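Local coordinates for protein lovastatin nonaketide synthase, polyketide synthase component (Aspergillus terreus, PDB 7CPX) that builds the dihydromonacolin L nonaketide of the lovastatin pathway from malonyl-CoA, working as a homodimeric multidomain polyketide synthase together with the partner protein LovC, at residues T1672-E1684 against T1706-T1718. The protein carries 2 engineered substitutions. Residues are numbered along the deposited sequence; the frame is centred on the assembly and turned at random.
Sequences TYKRLVDLLDAEE and TEETFEATKLLLT
Leu-1676 enters the helix of 1706-1718 as a knob, its side chain lodged among Thr-1709, Ala-1712, Thr-1713 and Leu-1716. With CG anti to the backbone N (chi1 -175°), CG rests on Ala-1712 CB at 3.5 Å, while CD2 reaches Thr-1709 CG2 at 3.7 Å. CD2 also passes Thr-1713 OG1, a hydroxyl that donates to Thr-1709 O; the backbone N of Thr-1713 reaches that same oxygen from the opposite face of its plane. Next comes Val-1677, whose CG1 lies 3.6 Å from Glu-1707 O and beside Thr-1709 OG1, itself hydrogen-bonded to Gly-1704 O. Asp-1678, turned away from the partner helix, is gripped side-on by NE and NH2 of the N-cap residue Arg-1675. Leu-1679 sets CG against Leu-1715 CD2 at 3.7 Å, and its side chain crosses that of Leu-1716 at about a right angle. Leu-1680 is the second knob, set among Glu-1708, Glu-1711, Ala-1712 and Leu-1715: its CB lies 3.6 Å from Ala-1712 CB, and CD2 lies near Glu-1708 OE1. The small Ala-1712, common to both holes, is consistent with the close approach of the axes of helices 1676-1680 and 1706-1718, 8.4 Å at 64°. Leucines of both helices touch Phe-1691 and Met-1693 of strand 1689-1693, and the longer helix forms the beta-alpha-beta crossover to parallel strand 1720-1728, as in a Rossmann-like alpha/beta fold.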
ATOM      1  N   THR A1672     -62.939  18.843  70.010  1.00132.35           N
ATOM      2  CA  THR A1672     -61.700  18.586  70.730  1.00132.35           C
ATOM      3  C   THR A1672     -61.688  17.159  71.252  1.00132.35           C
ATOM      4  O   THR A1672     -62.704  16.656  71.741  1.00132.35           O
ATOM      5  CB  THR A1672     -61.514  19.564  71.895  1.00132.35           C
ATOM      6  OG1 THR A1672     -62.639  19.482  72.780  1.00132.35           O
ATOM      7  CG2 THR A1672     -61.381  20.984  71.375  1.00132.35           C
ATOM      8  N   TYR A1673     -60.528  16.514  71.144  1.00132.24           N
ATOM      9  CA  TYR A1673     -60.342  15.155  71.632  1.00132.24           C
ATOM     10  C   TYR A1673     -58.962  15.042  72.256  1.00132.24           C
ATOM     11  O   TYR A1673     -57.975  15.506  71.677  1.00132.24           O
ATOM     12  CB  TYR A1673     -60.505  14.135  70.500  1.00132.24           C
ATOM     13  CG  TYR A1673     -61.841  14.228  69.802  1.00132.24           C
ATOM     14  CD1 TYR A1673     -62.940  13.522  70.268  1.00132.24           C
ATOM     15  CD2 TYR A1673     -62.006  15.028  68.681  1.00132.24           C
ATOM     16  CE1 TYR A1673     -64.164  13.607  69.636  1.00132.24           C
ATOM     17  CE2 TYR A1673     -63.225  15.120  68.043  1.00132.24           C
ATOM     18  CZ  TYR A1673     -64.300  14.408  68.523  1.00132.24           C
ATOM     19  OH  TYR A1673     -65.517  14.498  67.888  1.00132.24           O
ATOM     20  N   LYS A1674     -58.896  14.425  73.438  1.00132.07           N
ATOM     21  CA  LYS A1674     -57.628  14.329  74.151  1.00132.07           C
ATOM     22  C   LYS A1674     -56.623  13.478  73.384  1.00132.07           C
ATOM     23  O   LYS A1674     -55.432  13.810  73.330  1.00132.07           O
ATOM     24  CB  LYS A1674     -57.855  13.753  75.548  1.00132.07           C
ATOM     25  CG  LYS A1674     -58.863  14.525  76.384  1.00132.07           C
ATOM     26  CD  LYS A1674     -58.433  15.967  76.593  1.00132.07           C
ATOM     27  CE  LYS A1674     -59.407  16.714  77.484  1.00132.07           C
ATOM     28  NZ  LYS A1674     -59.011  18.137  77.666  1.00132.07           N
ATOM     29  N   ARG A1675     -57.079  12.377  72.793  1.00131.74           N
ATOM     30  CA  ARG A1675     -56.194  11.427  72.137  1.00131.74           C
ATOM     31  C   ARG A1675     -56.805  10.995  70.813  1.00131.74           C
ATOM     32  O   ARG A1675     -58.014  11.104  70.595  1.00131.74           O
ATOM     33  CB  ARG A1675     -55.939  10.198  73.020  1.00131.74           C
ATOM     34  CG  ARG A1675     -55.343  10.524  74.380  1.00131.74           C
ATOM     35  CD  ARG A1675     -55.464   9.350  75.336  1.00131.74           C
ATOM     36  NE  ARG A1675     -56.858   9.004  75.592  1.00131.74           N
ATOM     37  CZ  ARG A1675     -57.255   8.043  76.415  1.00131.74           C
ATOM     38  NH1 ARG A1675     -56.388   7.308  77.090  1.00131.74           N
ATOM     39  NH2 ARG A1675     -58.557   7.815  76.565  1.00131.74           N
ATOM     40  N   LEU A1676     -55.944  10.501  69.922  1.00130.30           N
ATOM     41  CA  LEU A1676     -56.423   9.992  68.642  1.00130.30           C
ATOM     42  C   LEU A1676     -57.305   8.763  68.831  1.00130.30           C
ATOM     43  O   LEU A1676     -58.250   8.554  68.060  1.00130.30           O
ATOM     44  CB  LEU A1676     -55.236   9.673  67.733  1.00130.30           C
ATOM     45  CG  LEU A1676     -55.563   9.246  66.301  1.00130.30           C
ATOM     46  CD1 LEU A1676     -56.462  10.262  65.617  1.00130.30           C
ATOM     47  CD2 LEU A1676     -54.291   9.040  65.496  1.00130.30           C
ATOM     48  N   VAL A1677     -57.015   7.945  69.843  1.00131.29           N
ATOM     49  CA  VAL A1677     -57.903   6.831  70.168  1.00131.29           C
ATOM     50  C   VAL A1677     -59.279   7.355  70.552  1.00131.29           C
ATOM     51  O   VAL A1677     -60.307   6.764  70.202  1.00131.29           O
ATOM     52  CB  VAL A1677     -57.293   5.962  71.284  1.00131.29           C
ATOM     53  CG1 VAL A1677     -55.987   5.342  70.816  1.00131.29           C
ATOM     54  CG2 VAL A1677     -57.079   6.779  72.555  1.00131.29           C
ATOM     55  N   ASP A1678     -59.321   8.474  71.281  1.00133.19           N
ATOM     56  CA  ASP A1678     -60.602   9.097  71.595  1.00133.19           C
ATOM     57  C   ASP A1678     -61.307   9.552  70.325  1.00133.19           C
ATOM     58  O   ASP A1678     -62.536   9.460  70.220  1.00133.19           O
ATOM     59  CB  ASP A1678     -60.395  10.275  72.548  1.00133.19           C
ATOM     60  CG  ASP A1678     -59.698   9.870  73.831  1.00133.19           C
ATOM     61  OD1 ASP A1678     -59.871   8.711  74.264  1.00133.19           O
ATOM     62  OD2 ASP A1678     -58.975  10.710  74.407  1.00133.19           O
ATOM     63  N   LEU A1679     -60.544  10.047  69.347  1.00132.68           N
ATOM     64  CA  LEU A1679     -61.136  10.393  68.060  1.00132.68           C
ATOM     65  C   LEU A1679     -61.759   9.168  67.407  1.00132.68           C
ATOM     66  O   LEU A1679     -62.861   9.243  66.853  1.00132.68           O
ATOM     67  CB  LEU A1679     -60.079  11.007  67.142  1.00132.68           C
ATOM     68  CG  LEU A1679     -60.593  11.548  65.806  1.00132.68           C
ATOM     69  CD1 LEU A1679     -61.393  12.824  66.017  1.00132.68           C
ATOM     70  CD2 LEU A1679     -59.442  11.785  64.842  1.00132.68           C
ATOM     71  N   LEU A1680     -61.063   8.030  67.460  1.00131.93           N
ATOM     72  CA  LEU A1680     -61.651   6.792  66.961  1.00131.93           C
ATOM     73  C   LEU A1680     -62.935   6.455  67.703  1.00131.93           C
ATOM     74  O   LEU A1680     -63.851   5.859  67.124  1.00131.93           O
ATOM     75  CB  LEU A1680     -60.650   5.644  67.084  1.00131.93           C
ATOM     76  CG  LEU A1680     -61.153   4.254  66.689  1.00131.93           C
ATOM     77  CD1 LEU A1680     -61.705   4.258  65.272  1.00131.93           C
ATOM     78  CD2 LEU A1680     -60.040   3.227  66.822  1.00131.93           C
ATOM     79  N   ASP A1681     -63.022   6.826  68.979  1.00135.16           N
ATOM     80  CA  ASP A1681     -64.236   6.638  69.762  1.00135.16           C
ATOM     81  C   ASP A1681     -65.253   7.750  69.543  1.00135.16           C
ATOM     82  O   ASP A1681     -66.361   7.668  70.085  1.00135.16           O
ATOM     83  CB  ASP A1681     -63.889   6.547  71.250  1.00135.16           C
ATOM     84  CG  ASP A1681     -62.943   5.405  71.559  1.00135.16           C
ATOM     85  OD1 ASP A1681     -63.002   4.375  70.855  1.00135.16           O
ATOM     86  OD2 ASP A1681     -62.138   5.537  72.506  1.00135.16           O
ATOM     87  N   ALA A1682     -64.906   8.779  68.774  1.00135.67           N
ATOM     88  CA  ALA A1682     -65.832   9.877  68.534  1.00135.67           C
ATOM     89  C   ALA A1682     -67.084   9.372  67.831  1.00135.67           C
ATOM     90  O   ALA A1682     -67.012   8.596  66.875  1.00135.67           O
ATOM     91  CB  ALA A1682     -65.159  10.963  67.695  1.00135.67           C
ATOM     92  N   GLU A1683     -68.242   9.823  68.314  1.00137.63           N
ATOM     93  CA  GLU A1683     -69.507   9.386  67.736  1.00137.63           C
ATOM     94  C   GLU A1683     -69.767  10.049  66.389  1.00137.63           C
ATOM     95  O   GLU A1683     -70.283   9.407  65.468  1.00137.63           O
ATOM     96  CB  GLU A1683     -70.657   9.679  68.701  1.00137.63           C
ATOM     97  CG  GLU A1683     -70.605   8.891  70.005  1.00137.63           C
ATOM     98  CD  GLU A1683     -69.540   9.393  70.961  1.00137.63           C
ATOM     99  OE1 GLU A1683     -68.823  10.352  70.605  1.00137.63           O
ATOM    100  OE2 GLU A1683     -69.420   8.831  72.069  1.00137.63           O
ATOM    101  N   GLU A1684     -69.419  11.328  66.256  1.00137.40           N
ATOM    102  CA  GLU A1684     -69.671  12.080  65.035  1.00137.40           C
ATOM    103  C   GLU A1684     -68.481  12.978  64.739  1.00137.40           C
ATOM    104  O   GLU A1684     -67.955  13.632  65.644  1.00137.40           O
ATOM    105  CB  GLU A1684     -70.947  12.920  65.159  1.00137.40           C
ATOM    106  CG  GLU A1684     -71.259  13.767  63.934  1.00137.40           C
ATOM    107  CD  GLU A1684     -72.551  14.546  64.080  1.00137.40           C
ATOM    108  OE1 GLU A1684     -73.222  14.395  65.122  1.00137.40           O
ATOM    109  OE2 GLU A1684     -72.893  15.312  63.154  1.00137.40           O
ATOM    110  N   THR A1706     -50.328  -0.223  68.360  1.00130.28           N
ATOM    111  CA  THR A1706     -51.043  -1.423  68.775  1.00130.28           C
ATOM    112  C   THR A1706     -52.352  -1.112  69.486  1.00130.28           C
ATOM    113  O   THR A1706     -53.148  -2.031  69.709  1.00130.28           O
ATOM    114  CB  THR A1706     -50.154  -2.273  69.684  1.00130.28           C
ATOM    115  OG1 THR A1706     -49.657  -1.467  70.761  1.00130.28           O
ATOM    116  CG2 THR A1706     -48.985  -2.848  68.897  1.00130.28           C
ATOM    117  N   GLU A1707     -52.596   0.151  69.844  1.00132.16           N
ATOM    118  CA  GLU A1707     -53.817   0.557  70.529  1.00132.16           C
ATOM    119  C   GLU A1707     -54.894   1.032  69.562  1.00132.16           C
ATOM    120  O   GLU A1707     -55.695   1.909  69.914  1.00132.16           O
ATOM    121  CB  GLU A1707     -53.503   1.652  71.548  1.00132.16           C
ATOM    122  CG  GLU A1707     -52.249   1.399  72.374  1.00132.16           C
ATOM    123  CD  GLU A1707     -52.316   0.105  73.161  1.00132.16           C
ATOM    124  OE1 GLU A1707     -53.425  -0.451  73.306  1.00132.16           O
ATOM    125  OE2 GLU A1707     -51.257  -0.358  73.635  1.00132.16           O
ATOM    126  N   GLU A1708     -54.926   0.484  68.347  1.00130.10           N
ATOM    127  CA  GLU A1708     -55.861   0.893  67.301  1.00130.10           C
ATOM    128  C   GLU A1708     -55.627   2.330  66.855  1.00130.10           C
ATOM    129  O   GLU A1708     -56.474   2.920  66.177  1.00130.10           O
ATOM    130  CB  GLU A1708     -57.316   0.715  67.750  1.00130.10           C
ATOM    131  CG  GLU A1708     -57.702  -0.726  68.028  1.00130.10           C
ATOM    132  CD  GLU A1708     -59.159  -0.871  68.418  1.00130.10           C
ATOM    133  OE1 GLU A1708     -59.838   0.165  68.580  1.00130.10           O
ATOM    134  OE2 GLU A1708     -59.626  -2.020  68.560  1.00130.10           O
ATOM    135  N   THR A1709     -54.485   2.910  67.230  1.00127.75           N
ATOM    136  CA  THR A1709     -54.164   4.259  66.785  1.00127.75           C
ATOM    137  C   THR A1709     -54.022   4.322  65.270  1.00127.75           C
ATOM    138  O   THR A1709     -54.210   5.384  64.672  1.00127.75           O
ATOM    139  CB  THR A1709     -52.879   4.739  67.459  1.00127.75           C
ATOM    140  OG1 THR A1709     -52.966   4.513  68.872  1.00127.75           O
ATOM    141  CG2 THR A1709     -52.662   6.216  67.204  1.00127.75           C
ATOM    142  N   PHE A1710     -53.694   3.195  64.638  1.00126.37           N
ATOM    143  CA  PHE A1710     -53.582   3.141  63.184  1.00126.37           C
ATOM    144  C   PHE A1710     -54.954   3.163  62.516  1.00126.37           C
ATOM    145  O   PHE A1710     -55.154   3.863  61.514  1.00126.37           O
ATOM    146  CB  PHE A1710     -52.788   1.893  62.795  1.00126.37           C
ATOM    147  CG  PHE A1710     -52.870   1.539  61.343  1.00126.37           C
ATOM    148  CD1 PHE A1710     -52.257   2.327  60.385  1.00126.37           C
ATOM    149  CD2 PHE A1710     -53.538   0.399  60.937  1.00126.37           C
ATOM    150  CE1 PHE A1710     -52.326   1.990  59.049  1.00126.37           C
ATOM    151  CE2 PHE A1710     -53.606   0.058  59.607  1.00126.37           C
ATOM    152  CZ  PHE A1710     -53.001   0.854  58.662  1.00126.37           C
ATOM    153  N   GLU A1711     -55.919   2.425  63.067  1.00129.46           N
ATOM    154  CA  GLU A1711     -57.291   2.537  62.583  1.00129.46           C
ATOM    155  C   GLU A1711     -57.837   3.933  62.848  1.00129.46           C
ATOM    156  O   GLU A1711     -58.597   4.483  62.041  1.00129.46           O
ATOM    157  CB  GLU A1711     -58.170   1.479  63.249  1.00129.46           C
ATOM    158  CG  GLU A1711     -57.645   0.058  63.114  1.00129.46           C
ATOM    159  CD  GLU A1711     -57.537  -0.391  61.671  1.00129.46           C
ATOM    160  OE1 GLU A1711     -58.141   0.263  60.795  1.00129.46           O
ATOM    161  OE2 GLU A1711     -56.847  -1.399  61.411  1.00129.46           O
ATOM    162  N   ALA A1712     -57.458   4.522  63.983  1.00129.75           N
ATOM    163  CA  ALA A1712     -57.845   5.897  64.266  1.00129.75           C
ATOM    164  C   ALA A1712     -57.254   6.850  63.237  1.00129.75           C
ATOM    165  O   ALA A1712     -57.897   7.826  62.842  1.00129.75           O
ATOM    166  CB  ALA A1712     -57.397   6.281  65.674  1.00129.75           C
ATOM    167  N   THR A1713     -56.022   6.587  62.798  1.00126.85           N
ATOM    168  CA  THR A1713     -55.422   7.396  61.743  1.00126.85           C
ATOM    169  C   THR A1713     -56.185   7.236  60.434  1.00126.85           C
ATOM    170  O   THR A1713     -56.389   8.212  59.703  1.00126.85           O
ATOM    171  CB  THR A1713     -53.955   7.011  61.557  1.00126.85           C
ATOM    172  OG1 THR A1713     -53.265   7.130  62.808  1.00126.85           O
ATOM    173  CG2 THR A1713     -53.292   7.915  60.532  1.00126.85           C
ATOM    174  N   LYS A1714     -56.590   6.007  60.111  1.00127.23           N
ATOM    175  CA  LYS A1714     -57.436   5.799  58.938  1.00127.23           C
ATOM    176  C   LYS A1714     -58.695   6.651  59.026  1.00127.23           C
ATOM    177  O   LYS A1714     -59.085   7.319  58.060  1.00127.23           O
ATOM    178  CB  LYS A1714     -57.827   4.329  58.810  1.00127.23           C
ATOM    179  CG  LYS A1714     -56.714   3.374  58.466  1.00127.23           C
ATOM    180  CD  LYS A1714     -57.314   2.037  58.066  1.00127.23           C
ATOM    181  CE  LYS A1714     -56.403   0.884  58.406  1.00127.23           C
ATOM    182  NZ  LYS A1714     -57.040  -0.430  58.117  1.00127.23           N
ATOM    183  N   LEU A1715     -59.355   6.617  60.184  1.00131.48           N
ATOM    184  CA  LEU A1715     -60.572   7.400  60.375  1.00131.48           C
ATOM    185  C   LEU A1715     -60.289   8.892  60.236  1.00131.48           C
ATOM    186  O   LEU A1715     -61.085   9.634  59.645  1.00131.48           O
ATOM    187  CB  LEU A1715     -61.175   7.080  61.743  1.00131.48           C
ATOM    188  CG  LEU A1715     -62.218   8.040  62.311  1.00131.48           C
ATOM    189  CD1 LEU A1715     -63.316   7.268  63.021  1.00131.48           C
ATOM    190  CD2 LEU A1715     -61.564   9.030  63.263  1.00131.48           C
ATOM    191  N   LEU A1716     -59.159   9.346  60.778  1.00128.88           N
ATOM    192  CA  LEU A1716     -58.776  10.747  60.655  1.00128.88           C
ATOM    193  C   LEU A1716     -58.620  11.141  59.193  1.00128.88           C
ATOM    194  O   LEU A1716     -59.120  12.186  58.761  1.00128.88           O
ATOM    195  CB  LEU A1716     -57.475  10.989  61.424  1.00128.88           C
ATOM    196  CG  LEU A1716     -56.634  12.208  61.041  1.00128.88           C
ATOM    197  CD1 LEU A1716     -57.418  13.489  61.226  1.00128.88           C
ATOM    198  CD2 LEU A1716     -55.362  12.237  61.868  1.00128.88           C
ATOM    199  N   LEU A1717     -57.934  10.306  58.411  1.00125.96           N
ATOM    200  CA  LEU A1717     -57.784  10.595  56.989  1.00125.96           C
ATOM    201  C   LEU A1717     -59.140  10.628  56.299  1.00125.96           C
ATOM    202  O   LEU A1717     -59.395  11.491  55.451  1.00125.96           O
ATOM    203  CB  LEU A1717     -56.882   9.556  56.322  1.00125.96           C
ATOM    204  CG  LEU A1717     -55.466   9.373  56.873  1.00125.96           C
ATOM    205  CD1 LEU A1717     -54.629   8.569  55.891  1.00125.96           C
ATOM    206  CD2 LEU A1717     -54.805  10.706  57.183  1.00125.96           C
ATOM    207  N   THR A1718     -60.023   9.691  56.651  1.00130.20           N
ATOM    208  CA  THR A1718     -61.333   9.639  56.013  1.00130.20           C
ATOM    209  C   THR A1718     -62.136  10.902  56.298  1.00130.20           C
ATOM    210  O   THR A1718     -62.781  11.452  55.397  1.00130.20           O
ATOM    211  CB  THR A1718     -62.098   8.403  56.488  1.00130.20           C
ATOM    212  OG1 THR A1718     -61.324   7.228  56.224  1.00130.20           O
ATOM    213  CG2 THR A1718     -63.438   8.296  55.772  1.00130.20           C
TER